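Local coordinates for protein pectinesterase (PDB 4PMH) that probably helps digest plant cell walls by hydrolysing the methyl esters of pectin, releasing methanol and de-esterified polygalacturonate, at residues L312-S317 with Y359-N364; K271-G276 with T318-I323; I69-G74 with S99-T104. One frame throughout, in Å; residues are numbered along the deposited sequence.

Contact 1 (L312-S317 with Y359-N364); sequences LIIKES and YNNSGN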
# COMPACT_ATOMS: atom_id res chain seq x y z
N LEU A 312 -12.34 4.92 1.07
CA LEU A 312 -11.33 5.46 1.97
C LEU A 312 -11.94 6.34 3.05
O LEU A 312 -12.65 7.27 2.75
CB LEU A 312 -10.33 6.31 1.20
CG LEU A 312 -9.34 7.13 2.01
CD1 LEU A 312 -8.40 6.27 2.86
CD2 LEU A 312 -8.51 7.98 1.06
N ILE A 313 -11.64 6.04 4.30
CA ILE A 313 -11.97 6.91 5.41
C ILE A 313 -10.70 7.34 6.15
O ILE A 313 -9.88 6.50 6.53
CB ILE A 313 -12.94 6.20 6.35
CG1 ILE A 313 -14.29 6.11 5.64
CG2 ILE A 313 -13.05 6.96 7.69
CD1 ILE A 313 -15.29 5.28 6.40
N ILE A 314 -10.52 8.65 6.31
CA ILE A 314 -9.45 9.20 7.15
C ILE A 314 -10.10 9.75 8.40
O ILE A 314 -10.87 10.70 8.34
CB ILE A 314 -8.67 10.29 6.43
CG1 ILE A 314 -8.00 9.71 5.18
CG2 ILE A 314 -7.60 10.88 7.35
CD1 ILE A 314 -7.51 10.74 4.20
N LYS A 315 -9.80 9.11 9.53
CA LYS A 315 -10.46 9.40 10.81
C LYS A 315 -9.44 9.76 11.91
O LYS A 315 -8.45 9.05 12.07
CB LYS A 315 -11.20 8.15 11.27
CG LYS A 315 -11.88 8.25 12.62
CD LYS A 315 -12.91 7.14 12.75
CE LYS A 315 -13.61 7.13 14.10
NZ LYS A 315 -14.54 5.98 14.19
N GLU A 316 -9.72 10.83 12.66
CA GLU A 316 -8.90 11.21 13.82
C GLU A 316 -7.41 11.22 13.51
O GLU A 316 -6.57 10.75 14.27
CB GLU A 316 -9.29 10.34 15.03
CG GLU A 316 -10.75 10.63 15.36
CD GLU A 316 -11.33 9.86 16.51
OE1 GLU A 316 -10.59 9.07 17.12
OE2 GLU A 316 -12.53 10.06 16.81
N SER A 317 -7.09 11.78 12.36
CA SER A 317 -5.74 11.89 11.89
C SER A 317 -5.33 13.37 11.76
O SER A 317 -6.18 14.27 11.71
CB SER A 317 -5.59 11.17 10.56
OG SER A 317 -5.69 9.77 10.75
N TYR A 359 -13.53 11.90 9.22
CA TYR A 359 -14.21 12.15 10.48
C TYR A 359 -13.19 12.64 11.50
O TYR A 359 -12.24 11.92 11.80
CB TYR A 359 -14.85 10.88 11.04
CG TYR A 359 -15.49 11.07 12.41
CD1 TYR A 359 -16.62 11.85 12.56
CD2 TYR A 359 -14.97 10.45 13.55
CE1 TYR A 359 -17.21 12.04 13.80
CE2 TYR A 359 -15.56 10.64 14.80
CZ TYR A 359 -16.67 11.44 14.91
OH TYR A 359 -17.29 11.64 16.14
N ASN A 360 -13.39 13.84 12.04
CA ASN A 360 -12.66 14.30 13.22
C ASN A 360 -11.15 14.36 13.05
O ASN A 360 -10.38 13.98 13.93
CB ASN A 360 -13.03 13.37 14.40
CG ASN A 360 -12.78 14.00 15.74
OD1 ASN A 360 -12.67 15.22 15.85
ND2 ASN A 360 -12.72 13.18 16.78
N ASN A 361 -10.72 14.84 11.89
CA ASN A 361 -9.32 15.08 11.64
C ASN A 361 -8.92 16.46 12.16
O ASN A 361 -9.78 17.29 12.49
CB ASN A 361 -9.01 14.95 10.14
CG ASN A 361 -9.28 13.56 9.62
OD1 ASN A 361 -9.01 12.56 10.29
ND2 ASN A 361 -9.86 13.47 8.40
N SER A 362 -7.63 16.69 12.29
CA SER A 362 -7.14 17.97 12.75
C SER A 362 -5.88 18.31 12.01
O SER A 362 -5.45 17.54 11.14
CB SER A 362 -6.91 17.93 14.27
OG SER A 362 -6.04 16.89 14.61
N GLY A 363 -5.31 19.47 12.36
CA GLY A 363 -4.13 20.00 11.69
C GLY A 363 -4.50 21.03 10.64
O GLY A 363 -5.68 21.27 10.38
N ASN A 364 -3.49 21.61 10.01
CA ASN A 364 -3.72 22.73 9.10
C ASN A 364 -4.49 22.33 7.85
O ASN A 364 -5.10 23.19 7.21
CB ASN A 364 -2.40 23.41 8.72
CG ASN A 364 -1.68 23.99 9.92
OD1 ASN A 364 -2.29 24.33 10.95
ND2 ASN A 364 -0.37 24.15 9.79
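Asn361 makes hydrogen bonds to two backbone groups of residues 312-317. Its ND2 donates to Ile314 O at 2.9 Å from above the carbonyl plane, and Tyr359 N reaches that oxygen at 3.0 Å from the opposite face, so two donors grip one carbonyl. Its OD1 accepts from Ser317 N at 2.9 Å, with 164° at the hydrogen. A chi1 of -63° turns CG of Asn361 beside its own backbone N, and the side chain crosses that of Ile314 at about a right angle. An alanine here would probably leave Ser317 N without its acceptor and Ile314 O with one donor fewer.

Glu316 N to Tyr359 O (2.9 Å) completes, with Tyr359 N to Ile314 O, the one parallel bridge, Lys315 with Tyr359; beyond it lies the backbone bond from Ser362 N to Ser317 O, also 2.9 Å. At the carboxylate, Asn360 ND2 meets Glu316 OE2 at 3.1 Å from above its plane, the two flat groups being turned 83° apart; the other oxygen, OE1, forms a salt bridge with Lys271.

The apolar part is the extended chain of Lys315, which runs beside Tyr359 and points the same way. Its CE comes within 3.6 Å of ring atom CD2, while NZ ends on Phe21 O.

Strand 355-359 is the last of the ten-strand parallel sheet of this pectinesterase beta-helix. Ala15 and Ser18 of helix 15-18 touch the side chain of Tyr359, and strand 311-315 pairs with strand 355-359 on one side and with strand 267-270 on the other.

Contact 2 (K271-G276 with T318-I323); sequences KSTITG and TIDGII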
# COMPACT_ATOMS: atom_id res chain seq x y z
N LYS A 271 -5.65 7.69 13.46
CA LYS A 271 -4.61 8.20 14.33
C LYS A 271 -3.27 8.28 13.59
O LYS A 271 -2.23 7.96 14.13
CB LYS A 271 -4.46 7.32 15.57
CG LYS A 271 -5.74 7.14 16.37
CD LYS A 271 -6.15 8.43 17.03
CE LYS A 271 -7.04 8.15 18.23
NZ LYS A 271 -7.79 9.37 18.63
N SER A 272 -3.32 8.74 12.35
CA SER A 272 -2.14 8.82 11.50
C SER A 272 -1.81 10.29 11.15
O SER A 272 -2.51 11.22 11.60
CB SER A 272 -2.38 7.97 10.24
OG SER A 272 -2.29 6.56 10.55
N THR A 273 -0.72 10.49 10.41
CA THR A 273 -0.29 11.79 9.99
C THR A 273 -0.12 11.78 8.49
O THR A 273 0.49 10.86 7.92
CB THR A 273 1.05 12.14 10.65
OG1 THR A 273 0.86 12.20 12.08
CG2 THR A 273 1.59 13.47 10.16
N ILE A 274 -0.67 12.80 7.85
CA ILE A 274 -0.48 13.01 6.43
C ILE A 274 0.27 14.33 6.21
O ILE A 274 -0.22 15.42 6.50
CB ILE A 274 -1.83 13.04 5.69
CG1 ILE A 274 -2.56 11.70 5.88
CG2 ILE A 274 -1.61 13.40 4.25
CD1 ILE A 274 -3.94 11.64 5.28
N THR A 275 1.47 14.23 5.65
CA THR A 275 2.36 15.37 5.58
C THR A 275 3.23 15.27 4.34
O THR A 275 2.98 14.45 3.44
CB THR A 275 3.21 15.43 6.88
OG1 THR A 275 3.90 16.68 6.94
CG2 THR A 275 4.20 14.29 6.95
N GLY A 276 4.25 16.11 4.27
CA GLY A 276 5.12 16.07 3.11
C GLY A 276 6.13 17.17 3.15
O GLY A 276 6.24 17.89 4.15
N THR A 318 -4.02 13.57 11.72
CA THR A 318 -3.44 14.87 11.50
C THR A 318 -3.17 15.06 10.00
O THR A 318 -2.48 14.27 9.39
CB THR A 318 -2.12 14.99 12.28
OG1 THR A 318 -2.40 14.91 13.70
CG2 THR A 318 -1.42 16.29 11.97
N ILE A 319 -3.73 16.10 9.42
CA ILE A 319 -3.51 16.39 8.00
C ILE A 319 -2.79 17.73 7.93
O ILE A 319 -3.34 18.75 8.37
CB ILE A 319 -4.82 16.44 7.22
CG1 ILE A 319 -5.61 15.13 7.43
CG2 ILE A 319 -4.56 16.68 5.75
CD1 ILE A 319 -6.94 15.07 6.70
N ASP A 320 -1.57 17.76 7.40
CA ASP A 320 -0.84 19.03 7.37
C ASP A 320 -1.31 19.87 6.20
O ASP A 320 -2.04 19.40 5.34
CB ASP A 320 0.68 18.82 7.39
CG ASP A 320 1.18 18.34 8.75
OD1 ASP A 320 0.54 18.57 9.79
OD2 ASP A 320 2.23 17.69 8.82
N GLY A 321 -0.91 21.14 6.20
CA GLY A 321 -1.38 22.09 5.21
C GLY A 321 -0.68 21.93 3.89
O GLY A 321 -0.21 22.90 3.33
N ILE A 322 -0.64 20.71 3.37
CA ILE A 322 -0.01 20.43 2.10
C ILE A 322 -1.07 20.15 1.04
O ILE A 322 -0.75 20.03 -0.14
CB ILE A 322 0.92 19.21 2.23
CG1 ILE A 322 0.14 17.98 2.70
CG2 ILE A 322 2.03 19.52 3.22
CD1 ILE A 322 0.83 16.67 2.41
N ILE A 323 -2.33 20.07 1.46
CA ILE A 323 -3.41 19.70 0.55
C ILE A 323 -4.30 20.87 0.19
O ILE A 323 -4.33 21.91 0.87
CB ILE A 323 -4.30 18.57 1.11
CG1 ILE A 323 -5.00 19.02 2.41
CG2 ILE A 323 -3.48 17.31 1.34
CD1 ILE A 323 -6.34 18.36 2.64
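Thr275 and Asp320 make the side-chain hydrogen bond of this contact: OG1 donates to OD2 at 2.7 Å, using the anti lone pair of that oxygen. The two side chains lie alongside and point the same way. With OG1 anti to the backbone N of Thr275 (chi1 -169°), the hydroxyl stands where the carboxylate can take it.

The backbones beneath are paired in parallel. Thr318 N bonds to Ser272 O, Ile274 N to Thr318 O and Asp320 N to Ile274 O, each at 2.8 Å; the last is close to straight, with 172° at the hydrogen. This ladder holds Asp320 level with Thr275 and brings like residues into register. Thr273 lies beside Thr318 on one face, its OG1 4.1 Å from CB of Thr318. Ile274 and Ile319 share the other face, where CD1 of Ile274 is 4.4 Å from CG1 of Ile319. Past Asp320 the chain folds through an inverse gamma turn centred on Gly321, which sends Ile322 back so that its CD1 packs against Thr275 O at 3.3 Å.

Further out, Leu288 of strand 286-290 touches both Ile274 and Ile319, and Trp280 of helix 278-283 lies against Ile322. Across segment 271-276 from residues 318-323, Thr273 makes backbone bonds with Cys239 and Phe241, while the hydroxyl of Ser272 bonds to Cys239 N.

Threonine beside threonine on one face and isoleucine beside isoleucine on the other, with the two segments only 18° apart in direction, is the side-chain laddering of successive turns in a right-handed parallel beta-helix, the fold of the pectin lyase-like superfamily.

Contact 3 (I69-G74 with S99-T104); sequences IKINAG and SDTLIT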
# COMPACT_ATOMS: atom_id res chain seq x y z
N ILE A 69 12.17 -14.99 10.20
CA ILE A 69 13.30 -14.72 9.36
C ILE A 69 13.85 -13.37 9.76
O ILE A 69 13.20 -12.34 9.53
CB ILE A 69 12.91 -14.67 7.87
CG1 ILE A 69 12.51 -16.07 7.42
CG2 ILE A 69 14.07 -14.14 7.03
CD1 ILE A 69 11.63 -16.13 6.20
N LYS A 70 15.05 -13.37 10.34
CA LYS A 70 15.74 -12.15 10.71
C LYS A 70 16.68 -11.71 9.61
O LYS A 70 17.50 -12.49 9.12
CB LYS A 70 16.53 -12.37 11.98
CG LYS A 70 17.25 -11.13 12.43
CD LYS A 70 17.79 -11.31 13.85
CE LYS A 70 18.99 -12.22 13.87
NZ LYS A 70 19.72 -12.06 15.17
N ILE A 71 16.58 -10.44 9.21
CA ILE A 71 17.50 -9.87 8.23
C ILE A 71 18.48 -8.94 8.93
O ILE A 71 18.12 -7.84 9.36
CB ILE A 71 16.76 -9.08 7.12
CG1 ILE A 71 15.64 -9.94 6.50
CG2 ILE A 71 17.77 -8.58 6.08
CD1 ILE A 71 14.86 -9.28 5.37
N ASN A 72 19.74 -9.35 9.00
CA ASN A 72 20.74 -8.51 9.62
C ASN A 72 20.78 -7.15 8.95
O ASN A 72 20.57 -7.03 7.74
CB ASN A 72 22.12 -9.15 9.54
CG ASN A 72 22.34 -10.20 10.62
OD1 ASN A 72 21.52 -10.38 11.51
ND2 ASN A 72 23.47 -10.88 10.54
N ALA A 73 21.06 -6.13 9.77
CA ALA A 73 21.16 -4.76 9.32
C ALA A 73 22.07 -4.66 8.11
O ALA A 73 23.10 -5.33 8.04
CB ALA A 73 21.71 -3.90 10.45
N GLY A 74 21.67 -3.87 7.12
CA GLY A 74 22.44 -3.78 5.88
C GLY A 74 21.60 -3.26 4.73
O GLY A 74 20.42 -2.97 4.89
N SER A 99 15.16 1.77 9.64
CA SER A 99 16.05 2.32 8.61
C SER A 99 17.37 1.56 8.49
O SER A 99 18.07 1.68 7.47
CB SER A 99 16.29 3.81 8.87
OG SER A 99 16.91 3.99 10.13
N ASP A 100 17.71 0.76 9.51
CA ASP A 100 18.94 -0.02 9.53
C ASP A 100 18.94 -1.25 8.59
O ASP A 100 19.98 -1.87 8.38
CB ASP A 100 19.23 -0.49 10.96
CG ASP A 100 19.55 0.66 11.91
OD1 ASP A 100 19.97 1.73 11.42
OD2 ASP A 100 19.34 0.51 13.14
N THR A 101 17.78 -1.63 8.07
CA THR A 101 17.66 -2.77 7.18
C THR A 101 16.89 -2.32 5.95
O THR A 101 15.71 -2.04 6.04
CB THR A 101 16.95 -3.93 7.88
OG1 THR A 101 17.59 -4.17 9.15
CG2 THR A 101 17.02 -5.18 7.02
N LEU A 102 17.57 -2.24 4.82
CA LEU A 102 17.01 -1.62 3.61
C LEU A 102 17.07 -2.59 2.42
O LEU A 102 18.16 -3.05 2.05
CB LEU A 102 17.77 -0.35 3.28
CG LEU A 102 17.42 0.33 1.94
CD1 LEU A 102 15.97 0.78 1.98
CD2 LEU A 102 18.35 1.49 1.63
N ILE A 103 15.91 -2.90 1.85
CA ILE A 103 15.80 -3.73 0.69
C ILE A 103 15.41 -2.79 -0.43
O ILE A 103 14.32 -2.23 -0.40
CB ILE A 103 14.70 -4.78 0.89
CG1 ILE A 103 14.92 -5.55 2.21
CG2 ILE A 103 14.66 -5.74 -0.29
CD1 ILE A 103 13.75 -6.42 2.61
N THR A 104 16.28 -2.60 -1.42
CA THR A 104 16.07 -1.53 -2.37
C THR A 104 16.50 -1.88 -3.79
O THR A 104 17.52 -2.55 -3.98
CB THR A 104 16.80 -0.23 -1.93
OG1 THR A 104 16.58 0.78 -2.91
CG2 THR A 104 18.33 -0.43 -1.76
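Ile71 and Thr101 have nearly equal first torsions, chi1 -52° and -51°, which set CG1 of the isoleucine and OG1 of the threonine anti to their carbonyl carbons and both CG2 methyls anti to the backbone N. The two CG2 atoms meet at 3.6 Å, the side chains crossing obliquely. CD1 of Ile71, its chain extended beyond CG1, comes to 4.1 Å from CD1 of Ile103, and these two side chains cross at about a right angle.

After Ile71 the backbone turns through Asn72 and Ala73, and the run from Ile71 to Gly74 lies 102° from that of Asp100 to Ile103. This corner is where one turn of the parallel beta-helix passes from the sheet holding strand 67-71 to the sheet holding strand 74-76, and the next turn adds strand 101-105 to that second sheet. The new pairing rests on two backbone bonds: Gly74 N gives to Asp100 O at 2.9 Å, and Leu102 N gives to Gly74 O, also at 2.9 Å. Gly74 adopts angles at which a CB would collide with the carbonyl oxygen of Ala73, so the start of strand 74-76 is held by a residue without a side chain. Beside the first bond, CB of Ala73 approaches Asp100 O to 3.4 Å.

The Asp100 carboxylate turns elsewhere, OD2 accepting from the backbone N of Ser97. On the hydrophobic side, Ile51 of helix 51-61 touches Ile71 and Ile103 alike, and Leu164 lies against Thr101.

How the contacts relate
From the N terminus, contact 3 comes first: residues 99-104 return to 69-74 and close a loop of 24 intervening residues that holds strands 80-82 and 89-93. Contact 2 opens next, at 271-276; before it closes at 318-323, contact 1 opens at 312-317, to close at 359-364. These two loops therefore cross, and their centres lie 9 Å apart, joined where Ser362 O meets Ile319 N. Contact 3 stands in series with both, its centre about 28 Å from that of contact 2 and 33 Å from that of contact 1. Near the two ends of the beta-helix, the contacts tie successive turns of its ten-strand and eight-strand sheets.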